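Local coordinates for protein uridylate-specific endoribonuclease nsp11 (Prrsv 16244b, PDB 5EYI) that is a viral endoribonuclease that probably degrades 5'-polyuridines made during RNA replication, so limiting activation of host double-stranded RNA sensors and antagonising the interferon response, at residues E32-H36 with W37-T41. The protein carries 1 engineered substitution. Residues are numbered along the deposited sequence; the frame is centred on the assembly and turned at random.
Sequences ELAPH and WPVVT
Leu33 and Trp37 meet where a beta-turn gives way to an extended chain. The carbonyl oxygen Leu33 O lies in the plane of the Trp37 indole at its edge, 3.3 Å from CD1, and Leu33 CB approaches the same carbon at 4.1 Å. In Trp37, CG stands beside the backbone N and anti to the carbonyl carbon (chi1 -74°), which sends the indole back along the chain, and a chi2 of 92° turns its CD1 edge to Leu33 O. One face of the indole is then overlaid by the preceding peptide, with His36 O 3.5 Å from Trp37 CG. A broad flat ring suits this place, since it can present an edge to one carbonyl and a face to another.

Leu33 O also accepts the backbone hydrogen bond from His36 N (2.9 Å), which closes the turn. Pro35, whose ring restricts phi to the value such a turn needs, lays its CB over the centre of the His36 imidazole, 4.0 Å above the plane.

Past Trp37 the chain straightens through Pro38, and Val39 points back to the turn, its CG1 reaching Ala34 CB at 4.1 Å. CG2, the other branch of Val39, lies 4.1 Å from Ala34 O. Both residues are buried, and the small methyl of Ala34 packs against this valine and also touches Trp48.

Further out, Phe19 meets the Trp37 ring edge-to-face, while Val39 and Thr41 bond through their backbones to the parallel strand 51-55. Thr41 OG1 is hydrogen-bonded to Asp22 OD1 and to Gln43 N. Within the N-terminal domain of nsp11, away from the predicted endoribonuclease active site, residues 33-36 form a beta-turn with helical backbone angles that leads into strand 39-41 of a mixed beta-sheet and folds back on its start through local packing of Leu33 on Trp37 and Ala34 on Val39.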
ATOM      1  N   GLU A  32       9.330  25.847  37.005  1.00 36.01           N
ATOM      2  CA  GLU A  32      10.691  26.399  36.968  1.00 38.32           C
ATOM      3  C   GLU A  32      11.609  25.704  35.948  1.00 35.69           C
ATOM      4  O   GLU A  32      12.586  26.310  35.506  1.00 34.99           O
ATOM      5  CB  GLU A  32      11.352  26.454  38.373  1.00 42.87           C
ATOM      6  CG  GLU A  32      10.984  25.359  39.381  1.00 47.66           C
ATOM      7  CD  GLU A  32       9.662  25.628  40.110  1.00 52.37           C
ATOM      8  OE1 GLU A  32       8.717  24.818  39.951  1.00 55.35           O
ATOM      9  OE2 GLU A  32       9.550  26.661  40.812  1.00 55.68           O
ATOM     10  N   LEU A  33      11.296  24.457  35.570  1.00 31.92           N
ATOM     11  CA  LEU A  33      12.031  23.736  34.508  1.00 30.06           C
ATOM     12  C   LEU A  33      11.438  23.873  33.107  1.00 28.66           C
ATOM     13  O   LEU A  33      12.072  23.475  32.135  1.00 27.33           O
ATOM     14  CB  LEU A  33      12.170  22.249  34.865  1.00 30.25           C
ATOM     15  CG  LEU A  33      13.125  21.971  36.036  1.00 30.66           C
ATOM     16  CD1 LEU A  33      13.013  20.531  36.526  1.00 30.53           C
ATOM     17  CD2 LEU A  33      14.560  22.296  35.639  1.00 30.23           C
ATOM     18  N   ALA A  34      10.249  24.457  32.986  1.00 27.78           N
ATOM     19  CA  ALA A  34       9.589  24.603  31.682  1.00 27.37           C
ATOM     20  C   ALA A  34      10.353  25.442  30.653  1.00 27.63           C
ATOM     21  O   ALA A  34      10.180  25.225  29.456  1.00 27.14           O
ATOM     22  CB  ALA A  34       8.171  25.141  31.858  1.00 28.12           C
ATOM     23  N   PRO A  35      11.197  26.404  31.103  1.00 28.45           N
ATOM     24  CA  PRO A  35      12.080  27.082  30.138  1.00 28.36           C
ATOM     25  C   PRO A  35      13.160  26.198  29.498  1.00 28.15           C
ATOM     26  O   PRO A  35      13.754  26.602  28.503  1.00 28.12           O
ATOM     27  CB  PRO A  35      12.741  28.189  30.980  1.00 28.39           C
ATOM     28  CG  PRO A  35      11.768  28.454  32.071  1.00 28.62           C
ATOM     29  CD  PRO A  35      11.198  27.104  32.405  1.00 28.68           C
ATOM     30  N   HIS A  36      13.398  25.011  30.052  1.00 28.37           N
ATOM     31  CA  HIS A  36      14.491  24.142  29.614  1.00 28.94           C
ATOM     32  C   HIS A  36      14.052  22.807  29.002  1.00 27.43           C
ATOM     33  O   HIS A  36      14.901  21.979  28.680  1.00 27.32           O
ATOM     34  CB  HIS A  36      15.413  23.917  30.809  1.00 29.94           C
ATOM     35  CG  HIS A  36      15.847  25.196  31.457  1.00 31.61           C
ATOM     36  ND1 HIS A  36      15.463  25.557  32.731  1.00 32.47           N
ATOM     37  CD2 HIS A  36      16.578  26.230  30.977  1.00 31.57           C
ATOM     38  CE1 HIS A  36      15.975  26.739  33.025  1.00 31.78           C
ATOM     39  NE2 HIS A  36      16.650  27.171  31.975  1.00 31.84           N
ATOM     40  N   TRP A  37      12.741  22.617  28.819  1.00 25.92           N
ATOM     41  CA  TRP A  37      12.180  21.389  28.238  1.00 24.82           C
ATOM     42  C   TRP A  37      11.137  21.732  27.188  1.00 24.01           C
ATOM     43  O   TRP A  37      10.458  22.742  27.316  1.00 24.75           O
ATOM     44  CB  TRP A  37      11.528  20.555  29.339  1.00 24.78           C
ATOM     45  CG  TRP A  37      12.521  19.895  30.198  1.00 24.82           C
ATOM     46  CD1 TRP A  37      13.060  20.375  31.347  1.00 24.64           C
ATOM     47  CD2 TRP A  37      13.133  18.626  29.962  1.00 25.43           C
ATOM     48  NE1 TRP A  37      13.963  19.485  31.853  1.00 24.97           N
ATOM     49  CE2 TRP A  37      14.031  18.397  31.023  1.00 24.87           C
ATOM     50  CE3 TRP A  37      13.007  17.655  28.954  1.00 25.62           C
ATOM     51  CZ2 TRP A  37      14.807  17.246  31.110  1.00 24.93           C
ATOM     52  CZ3 TRP A  37      13.767  16.503  29.044  1.00 26.04           C
ATOM     53  CH2 TRP A  37      14.659  16.306  30.119  1.00 25.77           C
ATOM     54  N   PRO A  38      10.999  20.903  26.141  1.00 23.95           N
ATOM     55  CA  PRO A  38       9.796  21.071  25.317  1.00 23.48           C
ATOM     56  C   PRO A  38       8.551  20.792  26.163  1.00 23.53           C
ATOM     57  O   PRO A  38       8.486  19.758  26.838  1.00 23.39           O
ATOM     58  CB  PRO A  38       9.960  20.015  24.212  1.00 23.60           C
ATOM     59  CG  PRO A  38      11.400  19.637  24.236  1.00 23.49           C
ATOM     60  CD  PRO A  38      11.851  19.804  25.654  1.00 23.33           C
ATOM     61  N   VAL A  39       7.592  21.712  26.164  1.00 23.14           N
ATOM     62  CA  VAL A  39       6.398  21.541  26.992  1.00 22.84           C
ATOM     63  C   VAL A  39       5.120  21.670  26.162  1.00 22.22           C
ATOM     64  O   VAL A  39       5.007  22.542  25.318  1.00 21.76           O
ATOM     65  CB  VAL A  39       6.374  22.512  28.197  1.00 23.30           C
ATOM     66  CG1 VAL A  39       7.360  22.055  29.267  1.00 23.29           C
ATOM     67  CG2 VAL A  39       6.662  23.946  27.768  1.00 23.47           C
ATOM     68  N   VAL A  40       4.179  20.764  26.407  1.00 21.84           N
ATOM     69  CA  VAL A  40       2.843  20.850  25.848  1.00 22.04           C
ATOM     70  C   VAL A  40       1.996  21.499  26.932  1.00 22.45           C
ATOM     71  O   VAL A  40       2.104  21.146  28.109  1.00 22.33           O
ATOM     72  CB  VAL A  40       2.281  19.483  25.381  1.00 22.31           C
ATOM     73  CG1 VAL A  40       2.299  18.426  26.483  1.00 22.24           C
ATOM     74  CG2 VAL A  40       0.868  19.652  24.823  1.00 22.55           C
ATOM     75  N   THR A  41       1.183  22.466  26.536  1.00 22.25           N
ATOM     76  CA  THR A  41       0.560  23.375  27.485  1.00 22.84           C
ATOM     77  C   THR A  41      -0.618  24.100  26.843  1.00 24.09           C
ATOM     78  O   THR A  41      -0.738  24.124  25.615  1.00 23.62           O
ATOM     79  CB  THR A  41       1.592  24.413  27.989  1.00 22.87           C
ATOM     80  OG1 THR A  41       1.009  25.236  29.006  1.00 22.76           O
ATOM     81  CG2 THR A  41       2.117  25.293  26.837  1.00 22.56           C
TER